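Local coordinates for glucose-1-phosphate uridylyltransferase (PDB 2UX8) that catalyses the transfer of a uridylyl group from UTP to alpha-D-glucose 1-phosphate, forming UDP-glucose and diphosphate, at the 1-O-phosphono-alpha-D-glucopyranose site, the interface of chains A and B and the interface of chains A and C. Residues are numbered along the deposited sequence; one frame, centred on the assembly and turned at random. Chains: chain A/B/C, Glucose-1-phosphate uridylyltransferase.

Contact 1: the 1-O-phosphono-alpha-D-glucopyranose site. Residues chain A 27, 119, 139, 142, 212-214, 216, 261. With G1P (1-O-phosphono-alpha-D-glucopyranose), chain D.
With CG anti to the carbonyl carbon (chi1 -72°), A:Asp142 sets its carboxylate over the C4 and C6 rim of the sugar, while A:Arg261, CG anti to its backbone N (chi1 166°) and bent at chi2, brings its guanidinium up behind that carboxylate. This is the sugar-phosphate pocket of a nucleotidyltransferase, holding the substrate glucose 1-phosphate, here poorly ordered and partly occupied. The A:Arg261 NH2 meets A:Asp142 OD2 at 3.3 Å as a salt bridge, reaching it from above the carboxylate plane, and A:Ile213 CD1 lies over the centre of the guanidinium. The other oxygen, A:Asp142 OD1, takes the A:Gly214 N-H on its anti lone pair at 2.8 Å, so both carboxylate oxygens are tied down; OD2 comes to 3.3 Å from G1P C6. An alanine here would probably lose the anchor of A:Arg261 and A:Gly214 and loosen the wall beside C4 and C6. A:Leu139 leans CD1 over the same face of the pyranose as the carboxylate, 3.4 Å from G1P C2. Farther round the ring, the 3- and 2-hydroxyls are read: G1P O3 donates to A:Val212 O at 2.9 Å, from above the carbonyl plane, and G1P O2 donates to the phenol A:Tyr216 OH at 3.0 Å.

Contact 2: the interface of chains A and B. Residues chain A 79-80, 102-105; chain B 69, 112-115.
A loop-into-loop contact joins chains A and B: the turn that follows strand 108-112 of chain B enters between two loops of chain A, in an interface with two-fold symmetry. A:Asp79, CG anti to the backbone N (chi1 -164°), is the charged hub. B:Arg112, bent at chi2 and chi3, grips it side-on, with NE 2.9 Å and NH2 3.2 Å from the same oxygen, A:Asp79 OD2; the guanidinium stands nearly upright to the carboxylate, the planes 78° apart. Water 1 joins that oxygen to B:Gln114 N. B:Arg69 forms a salt bridge through NH1 to A:Asp79 OD1 at 3.3 Å and, end-on with NH1 and NH2, holds B:Gln114 O. An alanine in place of A:Asp79 would probably leave two arginines without their shared counter-charge and loosen the water-bridged turn. Beyond CG the B:Gln114 chain is extended, and its amide passes A:Pro105, whose CG lies 3.4 Å from B:Gln114 CD. At the tip NE2 donates almost straight to A:Leu103 O at 2.9 Å, while OE1 takes a weak bond from A:Arg102 NE. In the fold, A:Asp79 lies between helices 72-77 and 82-89, A:Leu103 and A:Pro105 lie before strand 108-112, and the B:Gln114 turn leads from that strand towards helix 119-124.

Contact 3: the interface of chains A and C. Residues chain A 39, 44-46, 73, 76-77, 84, 97-98, 101; chain C 28-31, 33-35.
The backbone of chain C turns through a cis peptide before C:Pro30 and presents C:Ala31 N to A:Asp44 O, 2.8 Å away in the carbonyl plane with 159° at the oxygen. The loop carries the second half of the GxGTRxxPxTK signature of nucleotidyltransferases, C:Pro30 and C:Lys33 being its proline and lysine, so the two-fold contact, plausibly part of the tetramer, rests partly on the active-site signature loop. A:His77, CG anti to its backbone N (chi1 -179°), sets its imidazole between A:Pro46 CG on one face and A:Thr101 CG2 on the other. C:Pro30 O approaches its edge in the ring plane, 3.6 Å from A:His77 CE1. The ring nitrogen A:His77 ND1 bonds water 2 at 2.9 Å, and that water also bonds C:Ala31 O and C:Ala34 N, stitching the imidazole to the loop. C:Lys33 takes the crowded first torsion, chi1 78°, and its aliphatic chain crosses the A:His77 side chain at about a right angle. A:Leu84 CD2 touches C:Lys33 CB at 3.6 Å and A:Leu98 CD2 lies against CD farther out; the amine itself makes a weak hydrogen bond to A:His77 O. At the loop's start, A:Val97 CG1 packs on C:Leu29 CB; at its far end A:Met39 CE meets C:Met35 CG at 3.7 Å.

Contact 4: the interface of chains A and B. Residues chain A 110-112, 121, 124-125, 127-129; chain B 62, 105-109.
Water 3 is the best-held polar atom at this junction, gripped by at least two backbone groups, one from each chain: A:Arg112 O at 2.7 Å and B:Gly106 N, the latter along a nearly straight N-H (171°). The seam is two-fold symmetric, and the 108-112 strands of chains A and B approach each other antiparallel, A:Val111 forming a beta bridge with B:Ala109; this might continue a sheet across the subunits. A:Val111 turns CG1 anti to its carbonyl carbon, and this branch touches B:Ala109 CB at 4.0 Å. On the helical side, B:Pro105 sets its CB against the rim of the A:Trp124 indole at CZ3 and, equally, against A:Cys125 SG. A:Arg127 starts from the crowded first torsion (chi1 58°) and then runs extended, its CD over one face of the A:Trp124 ring. Its NH1 forms a salt bridge with A:Asp128 OD2 at 2.8 Å; NH2 comes near B:Pro105 O, but its N-H points away and no hydrogen bond results. B:Gln62 slides past A:Asp128 in the opposite direction, amide and carboxylate planes 84° apart, and rests OE1 3.3 Å from A:Asp128 CB. The other end of that amide, B:Gln62 NE2, steadies the glycine turn by donating to B:Gly106 O at 3.3 Å.

Contact 1: the 1-O-phosphono-alpha-D-glucopyranose site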
# COMPACT_ATOMS: atom_id res chain seq x y z
N ARG A 27 14.78 -7.40 -16.30
CA ARG A 27 14.66 -8.23 -17.49
C ARG A 27 13.23 -8.53 -17.93
O ARG A 27 13.00 -8.89 -19.07
CB ARG A 27 15.41 -9.55 -17.29
CG ARG A 27 16.91 -9.39 -17.29
CD ARG A 27 17.57 -10.74 -17.39
NE ARG A 27 17.60 -11.42 -16.10
CZ ARG A 27 17.69 -12.73 -15.95
NH1 ARG A 27 17.76 -13.52 -17.01
NH2 ARG A 27 17.73 -13.26 -14.74
N LEU A 119 23.75 -10.94 -4.21
CA LEU A 119 23.46 -12.16 -3.45
C LEU A 119 24.16 -12.31 -2.11
O LEU A 119 23.52 -12.58 -1.09
CB LEU A 119 23.77 -13.38 -4.32
CG LEU A 119 23.45 -14.77 -3.76
CD1 LEU A 119 22.07 -14.76 -3.12
CD2 LEU A 119 23.53 -15.81 -4.88
N LEU A 139 16.76 -19.39 -4.82
CA LEU A 139 16.52 -18.29 -5.74
C LEU A 139 15.30 -18.73 -6.54
O LEU A 139 15.39 -19.61 -7.40
CB LEU A 139 17.72 -18.09 -6.66
CG LEU A 139 19.01 -17.83 -5.89
CD1 LEU A 139 20.15 -17.55 -6.86
CD2 LEU A 139 18.81 -16.65 -4.96
N ASP A 142 14.91 -19.70 -10.36
CA ASP A 142 15.27 -21.03 -10.82
C ASP A 142 14.11 -21.96 -10.46
O ASP A 142 14.03 -22.48 -9.34
CB ASP A 142 16.58 -21.50 -10.19
CG ASP A 142 17.78 -20.77 -10.75
OD1 ASP A 142 18.92 -21.06 -10.32
OD2 ASP A 142 17.60 -19.90 -11.64
N VAL A 212 26.19 -23.82 -11.71
CA VAL A 212 25.70 -23.77 -10.34
C VAL A 212 24.28 -23.24 -10.38
O VAL A 212 23.98 -22.29 -11.11
CB VAL A 212 26.54 -22.84 -9.47
CG1 VAL A 212 26.00 -22.82 -8.05
CG2 VAL A 212 27.99 -23.29 -9.49
N ILE A 213 23.40 -23.85 -9.61
CA ILE A 213 22.01 -23.42 -9.61
C ILE A 213 21.60 -22.83 -8.27
O ILE A 213 22.17 -23.15 -7.22
CB ILE A 213 21.08 -24.59 -10.00
CG1 ILE A 213 21.43 -25.08 -11.40
CG2 ILE A 213 19.63 -24.14 -9.99
CD1 ILE A 213 21.37 -24.00 -12.47
N GLY A 214 20.61 -21.95 -8.32
CA GLY A 214 20.13 -21.28 -7.13
C GLY A 214 19.54 -22.09 -5.98
O GLY A 214 18.48 -21.75 -5.46
N TYR A 216 21.05 -23.79 -2.40
CA TYR A 216 22.19 -24.04 -1.54
C TYR A 216 21.82 -24.50 -0.14
O TYR A 216 20.74 -24.20 0.38
CB TYR A 216 23.05 -22.78 -1.36
CG TYR A 216 23.29 -21.93 -2.58
CD1 TYR A 216 22.29 -21.12 -3.12
CD2 TYR A 216 24.55 -21.89 -3.18
CE1 TYR A 216 22.54 -20.28 -4.23
CE2 TYR A 216 24.82 -21.06 -4.28
CZ TYR A 216 23.81 -20.27 -4.80
OH TYR A 216 24.07 -19.47 -5.90
N ARG A 261 15.07 -28.02 -14.73
CA ARG A 261 15.06 -26.65 -14.24
C ARG A 261 14.79 -25.64 -15.34
O ARG A 261 15.34 -25.74 -16.43
CB ARG A 261 16.41 -26.33 -13.58
CG ARG A 261 16.65 -24.85 -13.32
CD ARG A 261 17.67 -24.28 -14.30
NE ARG A 261 18.05 -22.90 -13.97
CZ ARG A 261 19.08 -22.26 -14.53
NH1 ARG A 261 19.82 -22.87 -15.45
NH2 ARG A 261 19.36 -21.01 -14.18
C1 G1P D . 22.33 -16.27 -9.22
C2 G1P D . 22.92 -17.64 -8.83
C3 G1P D . 23.13 -18.49 -10.09
C4 G1P D . 21.76 -18.68 -10.76
C5 G1P D . 21.21 -17.29 -11.13
C6 G1P D . 19.84 -17.44 -11.80
O1 G1P D . 23.26 -15.52 -10.02
O2 G1P D . 24.17 -17.44 -8.16
O3 G1P D . 23.68 -19.77 -9.73
O4 G1P D . 21.91 -19.47 -11.94
O5 G1P D . 21.06 -16.46 -9.93
O6 G1P D . 19.32 -16.16 -12.15
P G1P D . 23.01 -13.94 -9.76
O1P G1P D . 23.17 -13.61 -8.33
O2P G1P D . 24.06 -13.08 -10.62
O3P G1P D . 21.52 -13.55 -10.23

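Contact 2: the interface of chains A and B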
# COMPACT_ATOMS: atom_id res chain seq x y z
N ASP A 79 0.02 -14.20 4.20
CA ASP A 79 -0.73 -13.84 5.38
C ASP A 79 -2.18 -14.18 5.06
O ASP A 79 -2.47 -14.68 3.97
CB ASP A 79 -0.56 -12.36 5.66
CG ASP A 79 -1.00 -11.98 7.05
OD1 ASP A 79 -1.38 -12.88 7.84
OD2 ASP A 79 -0.96 -10.78 7.37
N ILE A 80 -3.08 -13.95 6.00
CA ILE A 80 -4.48 -14.24 5.74
C ILE A 80 -5.04 -13.14 4.84
O ILE A 80 -4.84 -11.95 5.10
CB ILE A 80 -5.31 -14.27 7.03
CG1 ILE A 80 -4.89 -15.45 7.91
CG2 ILE A 80 -6.78 -14.40 6.68
CD1 ILE A 80 -5.58 -15.48 9.25
N ARG A 102 -0.17 -20.07 3.71
CA ARG A 102 0.23 -19.42 4.93
C ARG A 102 0.72 -20.42 5.93
O ARG A 102 0.17 -21.50 6.09
CB ARG A 102 -0.90 -18.53 5.47
CG ARG A 102 -1.55 -18.99 6.74
CD ARG A 102 -2.19 -17.80 7.43
NE ARG A 102 -3.19 -18.21 8.40
CZ ARG A 102 -4.41 -18.62 8.08
NH1 ARG A 102 -4.78 -18.67 6.81
NH2 ARG A 102 -5.26 -18.98 9.02
N LEU A 103 1.82 -20.06 6.58
CA LEU A 103 2.43 -20.92 7.56
C LEU A 103 2.13 -20.45 8.98
O LEU A 103 1.41 -19.47 9.19
CB LEU A 103 3.94 -20.99 7.33
CG LEU A 103 4.29 -21.88 6.13
CD1 LEU A 103 5.75 -21.85 5.84
CD2 LEU A 103 3.87 -23.28 6.44
N LYS A 104 2.68 -21.17 9.94
CA LYS A 104 2.49 -20.85 11.35
C LYS A 104 3.02 -19.45 11.61
O LYS A 104 4.09 -19.09 11.11
CB LYS A 104 3.22 -21.87 12.21
CG LYS A 104 2.44 -22.34 13.42
CD LYS A 104 2.96 -23.68 13.88
CE LYS A 104 3.87 -23.55 15.06
NZ LYS A 104 4.91 -24.61 15.04
N PRO A 105 2.30 -18.64 12.39
CA PRO A 105 2.82 -17.29 12.64
C PRO A 105 4.27 -17.30 13.14
O PRO A 105 4.65 -18.09 14.01
CB PRO A 105 1.82 -16.72 13.64
CG PRO A 105 0.53 -17.39 13.25
CD PRO A 105 0.98 -18.82 13.02
N ARG B 69 -2.00 -6.49 9.27
CA ARG B 69 -2.20 -6.36 7.85
C ARG B 69 -2.06 -5.00 7.19
O ARG B 69 -1.29 -4.88 6.28
CB ARG B 69 -3.52 -7.02 7.46
CG ARG B 69 -3.32 -8.49 7.15
CD ARG B 69 -4.62 -9.20 6.84
NE ARG B 69 -5.38 -9.47 8.05
CZ ARG B 69 -5.09 -10.43 8.91
NH1 ARG B 69 -4.04 -11.22 8.69
NH2 ARG B 69 -5.84 -10.61 9.99
N ARG B 112 4.42 -11.34 10.75
CA ARG B 112 2.99 -11.06 10.80
C ARG B 112 2.29 -11.87 11.88
O ARG B 112 2.47 -13.08 11.99
CB ARG B 112 2.38 -11.34 9.43
CG ARG B 112 3.07 -10.58 8.30
CD ARG B 112 2.61 -9.13 8.22
NE ARG B 112 1.39 -9.03 7.41
CZ ARG B 112 1.31 -8.37 6.26
NH1 ARG B 112 2.36 -7.73 5.76
NH2 ARG B 112 0.17 -8.38 5.59
N GLN B 113 1.50 -11.18 12.69
CA GLN B 113 0.75 -11.80 13.77
C GLN B 113 -0.38 -12.69 13.24
O GLN B 113 -0.78 -13.66 13.90
CB GLN B 113 0.15 -10.71 14.66
CG GLN B 113 -0.68 -11.23 15.80
CD GLN B 113 -1.42 -10.13 16.53
OE1 GLN B 113 -2.01 -9.25 15.91
NE2 GLN B 113 -1.41 -10.19 17.86
N GLN B 114 -0.87 -12.35 12.05
CA GLN B 114 -1.94 -13.07 11.37
C GLN B 114 -3.30 -12.86 12.02
O GLN B 114 -4.24 -12.43 11.36
CB GLN B 114 -1.61 -14.57 11.25
CG GLN B 114 -0.49 -14.84 10.27
CD GLN B 114 -0.20 -16.32 10.08
OE1 GLN B 114 -1.10 -17.15 10.19
NE2 GLN B 114 1.06 -16.65 9.78
N GLU B 115 -3.43 -13.15 13.31
CA GLU B 115 -4.69 -12.90 13.99
C GLU B 115 -4.46 -12.14 15.28
O GLU B 115 -3.53 -12.45 16.03
CB GLU B 115 -5.47 -14.20 14.24
CG GLU B 115 -4.65 -15.45 14.24
CD GLU B 115 -5.30 -16.56 13.45
OE1 GLU B 115 -6.54 -16.59 13.37
OE2 GLU B 115 -4.57 -17.42 12.91
O HOH W 1 -0.79 -9.93 10.18

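Contact 3: the interface of chains A and C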
# COMPACT_ATOMS: atom_id res chain seq x y z
N MET A 39 6.67 -12.66 -7.94
CA MET A 39 5.25 -12.91 -7.92
C MET A 39 4.73 -13.39 -9.27
O MET A 39 3.56 -13.71 -9.41
CB MET A 39 4.46 -11.67 -7.49
CG MET A 39 4.62 -11.25 -6.03
SD MET A 39 4.13 -12.51 -4.83
CE MET A 39 2.35 -12.55 -5.04
N ASP A 44 -0.56 -21.13 -12.04
CA ASP A 44 -1.39 -20.95 -10.86
C ASP A 44 -0.83 -20.24 -9.66
O ASP A 44 -1.56 -19.64 -8.87
CB ASP A 44 -1.80 -22.31 -10.34
CG ASP A 44 -3.14 -22.71 -10.78
OD1 ASP A 44 -3.93 -21.80 -11.08
OD2 ASP A 44 -3.41 -23.93 -10.82
N ARG A 45 0.47 -20.39 -9.48
CA ARG A 45 1.11 -19.83 -8.32
C ARG A 45 2.34 -19.04 -8.66
O ARG A 45 2.98 -19.27 -9.69
CB ARG A 45 1.50 -20.95 -7.37
CG ARG A 45 0.77 -22.23 -7.64
CD ARG A 45 1.34 -23.33 -6.78
NE ARG A 45 0.42 -23.72 -5.73
CZ ARG A 45 0.81 -24.22 -4.57
NH1 ARG A 45 2.10 -24.38 -4.35
NH2 ARG A 45 -0.07 -24.58 -3.65
N PRO A 46 2.70 -18.09 -7.79
CA PRO A 46 3.88 -17.25 -8.01
C PRO A 46 5.15 -18.05 -7.72
O PRO A 46 5.13 -19.04 -7.00
CB PRO A 46 3.65 -16.09 -7.04
CG PRO A 46 2.89 -16.74 -5.90
CD PRO A 46 1.92 -17.64 -6.61
N ALA A 73 3.45 -7.22 -1.84
CA ALA A 73 2.70 -8.37 -2.32
C ALA A 73 3.26 -9.68 -1.78
O ALA A 73 2.51 -10.60 -1.45
CB ALA A 73 2.71 -8.38 -3.84
N ASP A 76 1.91 -9.92 1.82
CA ASP A 76 0.49 -10.16 1.91
C ASP A 76 0.11 -11.55 1.45
O ASP A 76 -0.79 -12.18 1.99
CB ASP A 76 -0.27 -9.12 1.09
CG ASP A 76 -0.24 -7.75 1.75
OD1 ASP A 76 -0.41 -7.70 2.99
OD2 ASP A 76 -0.07 -6.74 1.05
N HIS A 77 0.83 -12.05 0.46
CA HIS A 77 0.55 -13.37 -0.07
C HIS A 77 0.64 -14.46 0.99
O HIS A 77 -0.12 -15.43 0.97
CB HIS A 77 1.52 -13.69 -1.20
CG HIS A 77 1.27 -15.03 -1.81
ND1 HIS A 77 0.26 -15.25 -2.72
CD2 HIS A 77 1.85 -16.23 -1.58
CE1 HIS A 77 0.22 -16.54 -3.02
NE2 HIS A 77 1.18 -17.15 -2.35
N LEU A 84 -10.94 -11.76 1.03
CA LEU A 84 -11.06 -12.82 0.04
C LEU A 84 -11.68 -14.08 0.64
O LEU A 84 -12.64 -14.61 0.11
CB LEU A 84 -9.69 -13.15 -0.54
CG LEU A 84 -9.61 -14.40 -1.41
CD1 LEU A 84 -10.24 -14.13 -2.75
CD2 LEU A 84 -8.18 -14.82 -1.60
N VAL A 97 -7.81 -24.30 -1.92
CA VAL A 97 -7.02 -23.72 -3.00
C VAL A 97 -5.86 -22.91 -2.43
O VAL A 97 -4.85 -22.68 -3.09
CB VAL A 97 -7.88 -22.76 -3.85
CG1 VAL A 97 -7.06 -22.11 -4.92
CG2 VAL A 97 -9.02 -23.51 -4.48
N LEU A 98 -6.01 -22.48 -1.18
CA LEU A 98 -5.01 -21.67 -0.50
C LEU A 98 -4.12 -22.45 0.45
O LEU A 98 -3.30 -21.87 1.14
CB LEU A 98 -5.69 -20.57 0.31
CG LEU A 98 -6.64 -19.59 -0.37
CD1 LEU A 98 -7.18 -18.64 0.66
CD2 LEU A 98 -5.91 -18.82 -1.46
N THR A 101 -0.40 -21.65 1.52
CA THR A 101 -0.25 -20.22 1.30
C THR A 101 0.17 -19.51 2.57
O THR A 101 0.76 -18.43 2.53
CB THR A 101 -1.57 -19.61 0.83
OG1 THR A 101 -1.86 -20.06 -0.49
CG2 THR A 101 -1.51 -18.12 0.85
N PHE C 28 -8.22 -17.67 -10.45
CA PHE C 28 -6.77 -17.87 -10.56
C PHE C 28 -6.01 -18.04 -9.26
O PHE C 28 -4.78 -17.91 -9.24
CB PHE C 28 -6.13 -16.74 -11.38
CG PHE C 28 -6.08 -17.02 -12.85
CD1 PHE C 28 -7.24 -16.98 -13.63
CD2 PHE C 28 -4.87 -17.34 -13.46
CE1 PHE C 28 -7.19 -17.24 -15.00
CE2 PHE C 28 -4.80 -17.61 -14.83
CZ PHE C 28 -5.96 -17.56 -15.60
N LEU C 29 -6.71 -18.31 -8.16
CA LEU C 29 -6.04 -18.53 -6.88
C LEU C 29 -5.15 -19.75 -7.04
O LEU C 29 -5.47 -20.65 -7.81
CB LEU C 29 -7.04 -18.78 -5.75
CG LEU C 29 -7.66 -17.62 -4.97
CD1 LEU C 29 -7.29 -16.28 -5.54
CD2 LEU C 29 -9.15 -17.76 -4.98
N PRO C 30 -4.02 -19.80 -6.31
CA PRO C 30 -3.59 -18.77 -5.36
C PRO C 30 -2.88 -17.55 -5.91
O PRO C 30 -2.65 -16.59 -5.17
CB PRO C 30 -2.64 -19.53 -4.43
CG PRO C 30 -2.39 -20.87 -5.07
CD PRO C 30 -2.99 -20.85 -6.43
N ALA C 31 -2.50 -17.59 -7.18
CA ALA C 31 -1.79 -16.49 -7.77
C ALA C 31 -2.42 -15.13 -7.53
O ALA C 31 -1.72 -14.15 -7.34
CB ALA C 31 -1.61 -16.74 -9.25
N LYS C 33 -4.34 -14.15 -4.95
CA LYS C 33 -4.84 -13.83 -3.63
C LYS C 33 -4.28 -12.56 -3.05
O LYS C 33 -4.79 -12.07 -2.06
CB LYS C 33 -4.69 -15.00 -2.65
CG LYS C 33 -3.34 -15.22 -2.08
CD LYS C 33 -3.41 -16.14 -0.87
CE LYS C 33 -3.38 -15.35 0.43
NZ LYS C 33 -3.14 -16.21 1.64
N ALA C 34 -3.27 -12.01 -3.69
CA ALA C 34 -2.70 -10.75 -3.23
C ALA C 34 -2.22 -9.93 -4.42
O ALA C 34 -1.66 -8.84 -4.26
CB ALA C 34 -1.55 -11.02 -2.29
N MET C 35 -2.43 -10.46 -5.62
CA MET C 35 -2.05 -9.82 -6.86
C MET C 35 -3.28 -9.56 -7.70
O MET C 35 -4.11 -10.46 -7.89
CB MET C 35 -1.12 -10.72 -7.69
CG MET C 35 0.36 -10.54 -7.45
SD MET C 35 1.03 -8.86 -7.71
CE MET C 35 0.29 -8.40 -9.23
O HOH W 2 -0.94 -13.42 -4.55

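Contact 4: the interface of chains A and B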
# COMPACT_ATOMS: atom_id res chain seq x y z
N TYR A 110 10.74 -11.28 7.68
CA TYR A 110 11.17 -10.36 6.64
C TYR A 110 12.20 -9.33 7.12
O TYR A 110 12.05 -8.74 8.19
CB TYR A 110 9.97 -9.61 6.08
CG TYR A 110 8.86 -10.49 5.55
CD1 TYR A 110 7.95 -11.09 6.41
CD2 TYR A 110 8.71 -10.71 4.19
CE1 TYR A 110 6.92 -11.89 5.93
CE2 TYR A 110 7.69 -11.51 3.69
CZ TYR A 110 6.79 -12.09 4.56
OH TYR A 110 5.76 -12.85 4.06
N VAL A 111 13.24 -9.12 6.31
CA VAL A 111 14.26 -8.13 6.60
C VAL A 111 14.55 -7.37 5.32
O VAL A 111 14.71 -7.97 4.26
CB VAL A 111 15.57 -8.76 7.14
CG1 VAL A 111 15.29 -9.53 8.40
CG2 VAL A 111 16.19 -9.66 6.11
N ARG A 112 14.59 -6.05 5.40
CA ARG A 112 14.84 -5.22 4.23
C ARG A 112 16.33 -5.12 3.91
O ARG A 112 17.14 -4.81 4.77
CB ARG A 112 14.26 -3.83 4.45
CG ARG A 112 12.77 -3.86 4.72
CD ARG A 112 11.98 -4.07 3.45
NE ARG A 112 11.63 -2.79 2.86
CZ ARG A 112 10.43 -2.23 2.90
NH1 ARG A 112 9.41 -2.85 3.51
NH2 ARG A 112 10.25 -1.02 2.38
N HIS A 121 25.55 -10.06 -0.11
CA HIS A 121 25.05 -9.07 0.83
C HIS A 121 23.64 -9.43 1.29
O HIS A 121 23.29 -9.22 2.45
CB HIS A 121 25.03 -7.69 0.17
CG HIS A 121 24.35 -6.63 0.98
ND1 HIS A 121 25.04 -5.68 1.70
CD2 HIS A 121 23.03 -6.36 1.16
CE1 HIS A 121 24.18 -4.86 2.29
NE2 HIS A 121 22.95 -5.26 1.98
N TRP A 124 23.81 -12.16 3.73
CA TRP A 124 24.41 -11.56 4.91
C TRP A 124 23.38 -10.89 5.81
O TRP A 124 23.53 -10.85 7.03
CB TRP A 124 25.45 -10.52 4.49
CG TRP A 124 25.97 -9.68 5.63
CD1 TRP A 124 26.88 -10.05 6.57
CD2 TRP A 124 25.58 -8.33 5.94
NE1 TRP A 124 27.09 -9.02 7.46
CE2 TRP A 124 26.30 -7.95 7.10
CE3 TRP A 124 24.70 -7.41 5.36
CZ2 TRP A 124 26.17 -6.69 7.68
CZ3 TRP A 124 24.56 -6.16 5.94
CH2 TRP A 124 25.30 -5.81 7.09
N CYS A 125 22.33 -10.35 5.20
CA CYS A 125 21.29 -9.66 5.95
C CYS A 125 20.52 -10.57 6.90
O CYS A 125 19.88 -10.08 7.82
CB CYS A 125 20.33 -8.97 5.00
SG CYS A 125 21.14 -7.75 3.94
N ARG A 127 21.96 -12.88 8.75
CA ARG A 127 22.92 -13.37 9.74
C ARG A 127 22.43 -13.59 11.16
O ARG A 127 22.69 -14.64 11.75
CB ARG A 127 24.15 -12.46 9.77
CG ARG A 127 23.85 -11.02 10.08
CD ARG A 127 25.05 -10.15 9.72
NE ARG A 127 24.63 -8.79 9.43
CZ ARG A 127 24.13 -7.97 10.34
NH1 ARG A 127 23.98 -8.38 11.59
NH2 ARG A 127 23.74 -6.75 9.98
N ASP A 128 21.72 -12.62 11.72
CA ASP A 128 21.24 -12.77 13.09
C ASP A 128 20.00 -13.64 13.24
O ASP A 128 19.69 -14.07 14.35
CB ASP A 128 21.00 -11.40 13.72
CG ASP A 128 22.24 -10.52 13.68
OD1 ASP A 128 23.35 -11.04 13.95
OD2 ASP A 128 22.11 -9.32 13.38
N ILE A 129 19.30 -13.91 12.14
CA ILE A 129 18.11 -14.75 12.22
C ILE A 129 18.56 -16.21 12.12
O ILE A 129 17.97 -17.09 12.72
CB ILE A 129 17.11 -14.47 11.08
CG1 ILE A 129 16.87 -12.96 10.93
CG2 ILE A 129 15.79 -15.18 11.36
CD1 ILE A 129 16.23 -12.30 12.13
N GLN B 62 18.78 -5.29 17.73
CA GLN B 62 17.92 -6.12 16.90
C GLN B 62 16.48 -5.80 17.21
O GLN B 62 15.97 -6.24 18.24
CB GLN B 62 18.21 -7.60 17.18
CG GLN B 62 17.23 -8.56 16.53
CD GLN B 62 17.51 -8.78 15.06
OE1 GLN B 62 18.42 -9.53 14.69
NE2 GLN B 62 16.73 -8.13 14.21
N PRO B 105 21.10 -2.88 7.79
CA PRO B 105 20.32 -3.94 7.16
C PRO B 105 20.23 -5.18 8.04
O PRO B 105 21.25 -5.69 8.52
CB PRO B 105 21.10 -4.21 5.87
CG PRO B 105 21.57 -2.85 5.51
CD PRO B 105 22.06 -2.30 6.84
N GLY B 106 19.02 -5.66 8.27
CA GLY B 106 18.83 -6.84 9.08
C GLY B 106 18.51 -6.55 10.54
O GLY B 106 17.97 -7.40 11.24
N ASN B 107 18.84 -5.35 10.99
CA ASN B 107 18.60 -4.97 12.38
C ASN B 107 17.12 -4.80 12.71
O ASN B 107 16.76 -4.61 13.87
CB ASN B 107 19.35 -3.69 12.72
CG ASN B 107 20.85 -3.88 12.74
OD1 ASN B 107 21.60 -2.92 12.72
ND2 ASN B 107 21.30 -5.13 12.81
N ILE B 108 16.27 -4.83 11.69
CA ILE B 108 14.85 -4.73 11.93
C ILE B 108 14.15 -5.84 11.17
O ILE B 108 14.20 -5.90 9.94
CB ILE B 108 14.27 -3.39 11.51
CG1 ILE B 108 14.93 -2.28 12.33
CG2 ILE B 108 12.76 -3.41 11.73
CD1 ILE B 108 14.19 -0.97 12.32
N ALA B 109 13.51 -6.73 11.92
CA ALA B 109 12.81 -7.86 11.33
C ALA B 109 11.32 -7.74 11.57
O ALA B 109 10.88 -7.25 12.62
CB ALA B 109 13.34 -9.15 11.92
O HOH W 3 16.92 -4.59 7.45

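Contacts 2 and 4 belong to one A-B interface, their C-alpha centres about 20 Å apart; A:Pro105 and B:Arg112 of contact 2 return as B:Pro105 and A:Arg112 in contact 4. The C-alpha centre of contact 3 is about 14 Å from that of contact 2, where A:His77 and A:Asp79 are near in sequence yet face different partners, so one subunit bridges two neighbours. The centre of contact 1 is 21 to 27 Å from the others, but helix 119-124 serves contacts 1 and 4, and 3-10 helix 26-28 borders contact 1 in chain A and leads into contact 3 in chain C, so assembly might influence the active site.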